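Local coordinates for protein cytochrome B5-HOST origin (Ostreococcus tauri virus 2, PDB 4B8N) that binds a b-type heme through two histidines and, as a viral cytochrome b5, probably carries electrons between redox partners, at residues A[22-26]-A[27-31]; A[65-68]-A[69-73]. All blocks are in the same frame, centred on the assembly; numbering follows the deposited sequence.

Contact 1. Residues A[22-26]-A[27-31]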
ATOM      1  N   ALA A  22       3.178  -9.726  -3.746  1.00 25.40           N
ATOM      2  CA  ALA A  22       3.484  -9.517  -5.163  1.00 29.59           C
ATOM      3  C   ALA A  22       2.316  -9.827  -6.113  1.00 27.58           C
ATOM      4  O   ALA A  22       2.259  -9.275  -7.215  1.00 29.48           O
ATOM      5  CB  ALA A  22       4.711 -10.328  -5.555  1.00 29.46           C
ATOM      6  N   LYS A  23       1.396 -10.696  -5.686  1.00 22.74           N
ATOM      7  CA  LYS A  23       0.247 -11.066  -6.507  1.00 25.25           C
ATOM      8  C   LYS A  23      -0.817  -9.967  -6.586  1.00 27.45           C
ATOM      9  O   LYS A  23      -1.667  -9.997  -7.482  1.00 28.05           O
ATOM     10  CB  LYS A  23      -0.376 -12.385  -6.027  1.00 28.50           C
ATOM     11  CG  LYS A  23       0.519 -13.601  -6.253  1.00 36.33           C
ATOM     12  CD  LYS A  23      -0.077 -14.869  -5.661  1.00 34.34           C
ATOM     13  CE  LYS A  23       0.961 -15.976  -5.652  1.00 44.00           C
ATOM     14  NZ  LYS A  23       0.412 -17.213  -5.042  1.00 42.13           N
ATOM     15  N   HIS A  24      -0.768  -9.012  -5.652  1.00 24.27           N
ATOM     16  CA  HIS A  24      -1.741  -7.910  -5.599  1.00 26.71           C
ATOM     17  C   HIS A  24      -1.143  -6.689  -6.223  1.00 23.67           C
ATOM     18  O   HIS A  24      -0.819  -5.701  -5.549  1.00 23.26           O
ATOM     19  CB  HIS A  24      -2.210  -7.666  -4.166  1.00 29.73           C
ATOM     20  CG  HIS A  24      -2.765  -8.895  -3.510  1.00 26.16           C
ATOM     21  ND1 HIS A  24      -4.085  -9.190  -3.525  1.00 34.79           N
ATOM     22  CD2 HIS A  24      -2.129  -9.964  -2.881  1.00 25.45           C
ATOM     23  CE1 HIS A  24      -4.289 -10.364  -2.899  1.00 30.43           C
ATOM     24  NE2 HIS A  24      -3.089 -10.843  -2.511  1.00 27.23           N
ATOM     25  N   ASN A  25      -1.014  -6.759  -7.547  1.00 24.41           N
ATOM     26  CA  ASN A  25      -0.167  -5.845  -8.311  1.00 22.57           C
ATOM     27  C   ASN A  25      -0.897  -5.157  -9.468  1.00 24.04           C
ATOM     28  O   ASN A  25      -0.280  -4.766 -10.467  1.00 26.47           O
ATOM     29  CB  ASN A  25       1.080  -6.599  -8.825  1.00 29.35           C
ATOM     30  CG  ASN A  25       0.764  -7.601  -9.944  1.00 35.61           C
ATOM     31  OD1 ASN A  25      -0.367  -8.085 -10.092  1.00 23.66           O
ATOM     32  ND2 ASN A  25       1.777  -7.912 -10.743  1.00 33.46           N
ATOM     33  N   THR A  26      -2.213  -5.010  -9.347  1.00 22.50           N
ATOM     34  CA  THR A  26      -2.991  -4.310 -10.383  1.00 23.65           C
ATOM     35  C   THR A  26      -3.832  -3.196  -9.777  1.00 26.69           C
ATOM     36  O   THR A  26      -4.041  -3.173  -8.564  1.00 26.17           O
ATOM     37  CB  THR A  26      -3.931  -5.270 -11.138  1.00 27.06           C
ATOM     38  OG1 THR A  26      -4.864  -5.863 -10.219  1.00 24.10           O
ATOM     39  CG2 THR A  26      -3.140  -6.349 -11.833  1.00 26.02           C
ATOM     40  N   GLU A  27      -4.315  -2.284 -10.623  1.00 22.90           N
ATOM     41  CA  GLU A  27      -5.310  -1.285 -10.204  1.00 23.25           C
ATOM     42  C   GLU A  27      -6.508  -1.950  -9.507  1.00 22.32           C
ATOM     43  O   GLU A  27      -7.042  -1.423  -8.528  1.00 20.21           O
ATOM     44  CB  GLU A  27      -5.785  -0.467 -11.408  1.00 25.46           C
ATOM     45  CG  GLU A  27      -6.937   0.488 -11.095  1.00 29.96           C
ATOM     46  CD  GLU A  27      -7.287   1.397 -12.261  1.00 33.96           C
ATOM     47  OE1 GLU A  27      -6.754   1.190 -13.362  1.00 32.61           O
ATOM     48  OE2 GLU A  27      -8.105   2.319 -12.080  1.00 43.72           O
ATOM     49  N   GLU A  28      -6.914  -3.118 -10.012  1.00 24.48           N
ATOM     50  CA  GLU A  28      -8.088  -3.839  -9.491  1.00 25.12           C
ATOM     51  C   GLU A  28      -7.832  -4.540  -8.147  1.00 29.88           C
ATOM     52  O   GLU A  28      -8.774  -4.949  -7.435  1.00 28.22           O
ATOM     53  CB  GLU A  28      -8.596  -4.844 -10.544  1.00 24.78           C
ATOM     54  CG  GLU A  28      -9.085  -4.197 -11.847  1.00 31.75           C
ATOM     55  CD  GLU A  28      -7.988  -3.912 -12.884  1.00 33.44           C
ATOM     56  OE1 GLU A  28      -6.782  -4.095 -12.603  1.00 27.46           O
ATOM     57  OE2 GLU A  28      -8.337  -3.497 -14.011  1.00 32.28           O
ATOM     58  N   ASP A  29      -6.561  -4.673  -7.786  1.00 26.83           N
ATOM     59  CA  ASP A  29      -6.182  -5.452  -6.609  1.00 24.59           C
ATOM     60  C   ASP A  29      -4.780  -5.012  -6.189  1.00 25.89           C
ATOM     61  O   ASP A  29      -3.776  -5.608  -6.594  1.00 21.49           O
ATOM     62  CB  ASP A  29      -6.230  -6.945  -6.971  1.00 26.50           C
ATOM     63  CG  ASP A  29      -5.910  -7.856  -5.797  1.00 30.64           C
ATOM     64  OD1 ASP A  29      -5.858  -7.402  -4.629  1.00 26.76           O
ATOM     65  OD2 ASP A  29      -5.693  -9.050  -6.060  1.00 37.72           O
ATOM     66  N   CYS A  30      -4.722  -3.952  -5.385  1.00 22.26           N
ATOM     67  CA  CYS A  30      -3.494  -3.178  -5.193  1.00 22.77           C
ATOM     68  C   CYS A  30      -3.035  -3.127  -3.735  1.00 23.07           C
ATOM     69  O   CYS A  30      -3.607  -2.395  -2.918  1.00 27.14           O
ATOM     70  CB  CYS A  30      -3.704  -1.757  -5.735  1.00 20.65           C
ATOM     71  SG  CYS A  30      -2.257  -0.683  -5.610  1.00 22.02           S
ATOM     72  N   TRP A  31      -2.010  -3.914  -3.404  1.00 22.15           N
ATOM     73  CA  TRP A  31      -1.425  -3.856  -2.065  1.00 24.19           C
ATOM     74  C   TRP A  31      -0.113  -3.180  -2.156  1.00 21.26           C
ATOM     75  O   TRP A  31       0.604  -3.360  -3.134  1.00 23.91           O
ATOM     76  CB  TRP A  31      -1.165  -5.236  -1.503  1.00 23.11           C
ATOM     77  CG  TRP A  31      -2.363  -6.066  -1.138  1.00 25.20           C
ATOM     78  CD1 TRP A  31      -3.709  -5.804  -1.381  1.00 25.24           C
ATOM     79  CD2 TRP A  31      -2.340  -7.379  -0.477  1.00 24.95           C
ATOM     80  NE1 TRP A  31      -4.497  -6.827  -0.901  1.00 23.21           N
ATOM     81  CE2 TRP A  31      -3.736  -7.803  -0.355  1.00 24.36           C
ATOM     82  CE3 TRP A  31      -1.336  -8.209   0.018  1.00 24.98           C
ATOM     83  CZ2 TRP A  31      -4.090  -9.005   0.243  1.00 28.72           C
ATOM     84  CZ3 TRP A  31      -1.709  -9.425   0.608  1.00 27.47           C
ATOM     85  CH2 TRP A  31      -3.052  -9.807   0.720  1.00 31.72           C
TER
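His24 lies flat on the indole of Trp31. The two rings form a face-to-face stack, with the imidazole centroid 3.5 Å from the centroid of the six-membered ring and the planes only 3° apart. The imidazole CG sits 3.4 Å from Trp31 CD2, near the bond shared by the two indole rings, and His24 NE2 reaches Trp31 CH2 at 3.4 Å. Closer to the backbone, His24 CB makes a CH-pi contact over the five-membered ring. Both side chains place CG anti to the carbonyl carbon (chi1 -55° for His24, -70° for Trp31), which lets them run side by side in the same direction.

At its edge the imidazole is gripped by Asp29: ND1 donates to OD1 over 2.7 Å, with the acceptor in the ring plane and the carboxylate approached on its syn side, though clearly out of the carboxylate plane. The carboxylate itself stands nearly perpendicular to the ring. The other nitrogen, NE2, is hydrogen-bonded to Glu20 of helix 18-22, so the rotation of the imidazole is fixed by two carboxylates as well as by the stack.

The backbone sets these groups in place. Trp31 N gives an almost straight bond to His24 O (3.0 Å), and a type I turn from Thr26 to Asp29 joins strands 25-26 and 29-34, closed by Asp29 N bonding to Thr26 O at 3.0 Å. Asn25 and Thr26 together face Asp29 in a classic beta bulge. With an acid hydrogen-bonded to each of its nitrogens, the buried imidazole of His24 would probably favour the doubly protonated, cationic form.

Contact 2. Residues A[65-68]-A[69-73]. With HEM (protoporphyrin IX containing Fe), chain E.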
ATOM      1  N   GLU A  65      10.297   4.328   0.745  1.00 35.85           N
ATOM      2  CA  GLU A  65      11.190   5.451   0.428  1.00 43.34           C
ATOM      3  C   GLU A  65      10.470   6.583  -0.290  1.00 34.64           C
ATOM      4  O   GLU A  65      10.606   7.745   0.088  1.00 27.02           O
ATOM      5  CB  GLU A  65      12.396   4.980  -0.398  1.00 46.19           C
ATOM      6  CG  GLU A  65      13.625   4.595   0.424  1.00 73.59           C
ATOM      7  CD  GLU A  65      13.581   3.179   0.985  1.00 87.22           C
ATOM      8  OE1 GLU A  65      12.728   2.892   1.855  1.00 92.96           O
ATOM      9  OE2 GLU A  65      14.424   2.351   0.574  1.00 89.31           O
ATOM     10  N   GLU A  66       9.699   6.233  -1.313  1.00 27.83           N
ATOM     11  CA  GLU A  66       9.009   7.231  -2.131  1.00 35.08           C
ATOM     12  C   GLU A  66       7.855   7.863  -1.350  1.00 26.71           C
ATOM     13  O   GLU A  66       7.549   9.054  -1.519  1.00 34.89           O
ATOM     14  CB  GLU A  66       8.512   6.606  -3.439  1.00 35.44           C
ATOM     15  CG  GLU A  66       9.613   6.094  -4.365  1.00 42.70           C
ATOM     16  CD  GLU A  66      10.202   4.744  -3.965  1.00 46.10           C
ATOM     17  OE1 GLU A  66       9.784   4.143  -2.941  1.00 44.23           O
ATOM     18  OE2 GLU A  66      11.100   4.272  -4.696  1.00 51.46           O
ATOM     19  N   PHE A  67       7.217   7.064  -0.494  1.00 23.28           N
ATOM     20  CA  PHE A  67       6.180   7.595   0.387  1.00 24.51           C
ATOM     21  C   PHE A  67       6.781   8.597   1.389  1.00 32.88           C
ATOM     22  O   PHE A  67       6.294   9.733   1.500  1.00 30.59           O
ATOM     23  CB  PHE A  67       5.385   6.488   1.099  1.00 27.46           C
ATOM     24  CG  PHE A  67       4.339   7.025   2.033  1.00 24.25           C
ATOM     25  CD1 PHE A  67       3.048   7.319   1.565  1.00 22.16           C
ATOM     26  CD2 PHE A  67       4.650   7.286   3.365  1.00 22.92           C
ATOM     27  CE1 PHE A  67       2.095   7.860   2.419  1.00 25.93           C
ATOM     28  CE2 PHE A  67       3.693   7.813   4.226  1.00 26.37           C
ATOM     29  CZ  PHE A  67       2.418   8.107   3.753  1.00 26.19           C
ATOM     30  N   ASP A  68       7.841   8.192   2.096  1.00 29.15           N
ATOM     31  CA  ASP A  68       8.504   9.058   3.075  0.60 35.50           C
ATOM     32  C   ASP A  68       9.000  10.369   2.458  1.00 30.46           C
ATOM     33  O   ASP A  68       8.969  11.409   3.087  1.00 33.80           O
ATOM     34  CB  ASP A  68       9.666   8.321   3.757  0.60 35.91           C
ATOM     35  CG  ASP A  68       9.198   7.351   4.838  0.60 42.58           C
ATOM     36  OD1 ASP A  68       8.022   7.426   5.254  0.60 37.10           O
ATOM     37  OD2 ASP A  68      10.012   6.513   5.279  0.60 48.63           O
ATOM     38  N   MET A  69       9.474  10.317   1.222  1.00 28.97           N
ATOM     39  CA  MET A  69       9.988  11.552   0.633  1.00 34.84           C
ATOM     40  C   MET A  69       8.911  12.482   0.063  1.00 34.11           C
ATOM     41  O   MET A  69       9.172  13.680  -0.114  1.00 31.34           O
ATOM     42  CB  MET A  69      11.106  11.280  -0.384  1.00 38.37           C
ATOM     43  CG  MET A  69      10.633  10.884  -1.767  1.00 46.54           C
ATOM     44  SD  MET A  69      11.918  10.996  -3.025  1.00 73.33           S
ATOM     45  CE  MET A  69      10.889  11.135  -4.484  1.00 49.19           C
ATOM     46  N   LEU A  70       7.718  11.944  -0.214  1.00 30.03           N
ATOM     47  CA  LEU A  70       6.627  12.724  -0.845  1.00 36.28           C
ATOM     48  C   LEU A  70       5.503  13.185   0.092  1.00 33.84           C
ATOM     49  O   LEU A  70       4.685  14.029  -0.294  1.00 30.93           O
ATOM     50  CB  LEU A  70       6.003  11.955  -2.021  1.00 32.30           C
ATOM     51  CG  LEU A  70       6.848  11.726  -3.275  1.00 38.59           C
ATOM     52  CD1 LEU A  70       6.303  10.558  -4.079  1.00 38.20           C
ATOM     53  CD2 LEU A  70       6.893  12.978  -4.123  1.00 33.83           C
ATOM     54  N   HIS A  71       5.452  12.625   1.300  1.00 25.24           N
ATOM     55  CA  HIS A  71       4.361  12.910   2.245  1.00 28.35           C
ATOM     56  C   HIS A  71       4.867  13.302   3.605  1.00 31.81           C
ATOM     57  O   HIS A  71       5.882  12.764   4.058  1.00 38.43           O
ATOM     58  CB  HIS A  71       3.437  11.700   2.402  1.00 24.69           C
ATOM     59  CG  HIS A  71       2.974  11.103   1.097  1.00 22.45           C
ATOM     60  ND1 HIS A  71       3.769  10.316   0.343  1.00 20.06           N
ATOM     61  CD2 HIS A  71       1.746  11.181   0.431  1.00 21.51           C
ATOM     62  CE1 HIS A  71       3.098   9.917  -0.752  1.00 19.48           C
ATOM     63  NE2 HIS A  71       1.856  10.445  -0.703  1.00 18.15           N
ATOM     64  N   PRO A  72       4.157  14.234   4.279  1.00 31.76           N
ATOM     65  CA  PRO A  72       4.381  14.561   5.690  1.00 35.38           C
ATOM     66  C   PRO A  72       4.089  13.388   6.625  1.00 40.82           C
ATOM     67  O   PRO A  72       3.229  12.553   6.318  1.00 40.87           O
ATOM     68  CB  PRO A  72       3.375  15.690   5.954  1.00 39.40           C
ATOM     69  CG  PRO A  72       3.135  16.304   4.622  1.00 39.79           C
ATOM     70  CD  PRO A  72       3.198  15.165   3.650  1.00 31.13           C
ATOM     71  N   PRO A  73       4.762  13.345   7.791  1.00 44.40           N
ATOM     72  CA  PRO A  73       4.621  12.216   8.716  1.00 38.89           C
ATOM     73  C   PRO A  73       3.189  11.980   9.212  1.00 38.40           C
ATOM     74  O   PRO A  73       2.891  10.894   9.689  1.00 54.64           O
ATOM     75  CB  PRO A  73       5.529  12.611   9.886  1.00 46.92           C
ATOM     76  CG  PRO A  73       5.507  14.100   9.866  1.00 46.34           C
ATOM     77  CD  PRO A  73       5.549  14.436   8.398  1.00 49.87           C
TER
HETATM   78  CHA HEM E 201       0.327  13.426  -2.857  1.00 23.94           C
HETATM   79  CHB HEM E 201      -1.856  10.574   0.632  1.00 20.77           C
HETATM   80  CHC HEM E 201       0.527   6.705  -0.977  1.00 20.09           C
HETATM   81  CHD HEM E 201       2.603   9.526  -4.435  1.00 19.45           C
HETATM   82  C1A HEM E 201      -0.434  12.948  -1.730  1.00 22.02           C
HETATM   83  C2A HEM E 201      -1.256  13.865  -0.937  1.00 22.74           C
HETATM   84  C3A HEM E 201      -1.876  13.028   0.082  1.00 21.88           C
HETATM   85  C4A HEM E 201      -1.440  11.658  -0.198  1.00 23.14           C
HETATM   86  CMA HEM E 201      -2.827  13.475   1.148  1.00 24.13           C
HETATM   87  CAA HEM E 201      -1.426  15.363  -1.096  1.00 26.92           C
HETATM   88  CBA HEM E 201      -0.561  16.079  -0.053  1.00 37.35           C
HETATM   89  CGA HEM E 201       0.883  15.902  -0.456  1.00 47.51           C
HETATM   90  O1A HEM E 201       1.332  16.511  -1.481  1.00 44.90           O
HETATM   91  O2A HEM E 201       1.567  15.130   0.250  1.00 45.05           O
HETATM   92  C1B HEM E 201      -1.371   9.230   0.495  1.00 22.01           C
HETATM   93  C2B HEM E 201      -1.807   8.183   1.434  1.00 23.09           C
HETATM   94  C3B HEM E 201      -1.070   7.046   0.921  1.00 23.85           C
HETATM   95  C4B HEM E 201      -0.333   7.572  -0.227  1.00 20.91           C
HETATM   96  CMB HEM E 201      -2.756   8.290   2.588  1.00 24.21           C
HETATM   97  CAB HEM E 201      -1.107   5.646   1.416  1.00 24.35           C
HETATM   98  CBB HEM E 201      -0.022   5.079   1.858  1.00 31.92           C
HETATM   99  C1C HEM E 201       1.396   7.110  -2.029  1.00 22.07           C
HETATM  100  C2C HEM E 201       2.278   6.153  -2.742  1.00 22.83           C
HETATM  101  C3C HEM E 201       2.861   7.011  -3.749  1.00 21.94           C
HETATM  102  C4C HEM E 201       2.293   8.379  -3.616  1.00 24.40           C
HETATM  103  CMC HEM E 201       2.478   4.676  -2.471  1.00 23.85           C
HETATM  104  CAC HEM E 201       3.855   6.587  -4.745  1.00 30.25           C
HETATM  105  CBC HEM E 201       5.103   6.877  -4.461  1.00 37.29           C
HETATM  106  C1D HEM E 201       2.121  10.867  -4.349  1.00 22.65           C
HETATM  107  C2D HEM E 201       2.599  11.895  -5.291  1.00 29.70           C
HETATM  108  C3D HEM E 201       1.910  13.079  -4.804  1.00 27.07           C
HETATM  109  C4D HEM E 201       1.122  12.562  -3.666  1.00 24.88           C
HETATM  110  CMD HEM E 201       3.561  11.787  -6.465  1.00 33.60           C
HETATM  111  CAD HEM E 201       1.959  14.490  -5.322  1.00 32.20           C
HETATM  112  CBD HEM E 201       2.872  15.363  -4.458  1.00 39.61           C
HETATM  113  CGD HEM E 201       2.769  16.844  -4.820  1.00 57.15           C
HETATM  114  O1D HEM E 201       2.254  17.199  -5.909  1.00 64.37           O
HETATM  115  O2D HEM E 201       3.218  17.677  -4.002  1.00 56.31           O
HETATM  116  NA  HEM E 201      -0.413  11.596  -1.189  1.00 23.25           N
HETATM  117  NB  HEM E 201      -0.483   8.878  -0.448  1.00 20.19           N
HETATM  118  NC  HEM E 201       1.486   8.448  -2.476  1.00 22.46           N
HETATM  119  ND  HEM E 201       1.267  11.268  -3.370  1.00 22.67           N
HETATM  120 FE   HEM E 201       0.343   9.982  -2.002  1.00 22.08          FE
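Near the start of helix 64-70, Glu65 O accepts from Met69 N at 3.0 Å in a regular i to i+4 bond. The next carbonyl, that of Glu66, receives a weaker bond from Leu70 N, and Leu70 CD1 packs against the same oxygen while also approaching a heme methyl. Glu66 CB in turn touches the vinyl carbon CBC of the heme, 3.6 Å away.

Phe67 meets His71 in two ways. Its O accepts a hydrogen bond from His71 ND1 (2.8 Å, 162°), which arrives in the carbonyl plane on a lone pair, whereas Leu70 N binds from above that plane at 3.1 Å. With CG anti to the backbone N (chi1 179°), the Phe67 ring is placed against both the imidazole and a heme vinyl group. It forms an offset stack with the imidazole, the planes 16° apart and CD1 lying 3.3 Å from His71 ND1. Farther out on the ring, CE1 meets the heme vinyl carbon CBB at 3.5 Å.

Hydrogen bond and stack thus fix the rotation of His71, whose NE2 binds the heme iron at 2.0 Å. His48 supplies the second histidine nitrogen, completing the bis-histidine heme site of the cytochrome b5 fold.

Overall arrangement
Contact 1 comes first along the chain and closes before contact 2 opens. Their centres lie 21 Å apart on opposite sides of the chain's centre, and with about 12 Å between nearest atoms they do not touch. Residues 22-31 span the approach to, and the turn of, the hairpin of strands 25-26 and 29-34 at one edge of the four-stranded antiparallel sheet, whereas residues 65-73 cover most of helix 64-70 and the turn that follows, at the heme. Both belong to the same cytochrome b5-like domain. Contact 1 belongs to the edge of the sheet, where the side chain of Cys30 lies about 8 Å from the heme, while contact 2 supplies an iron ligand directly.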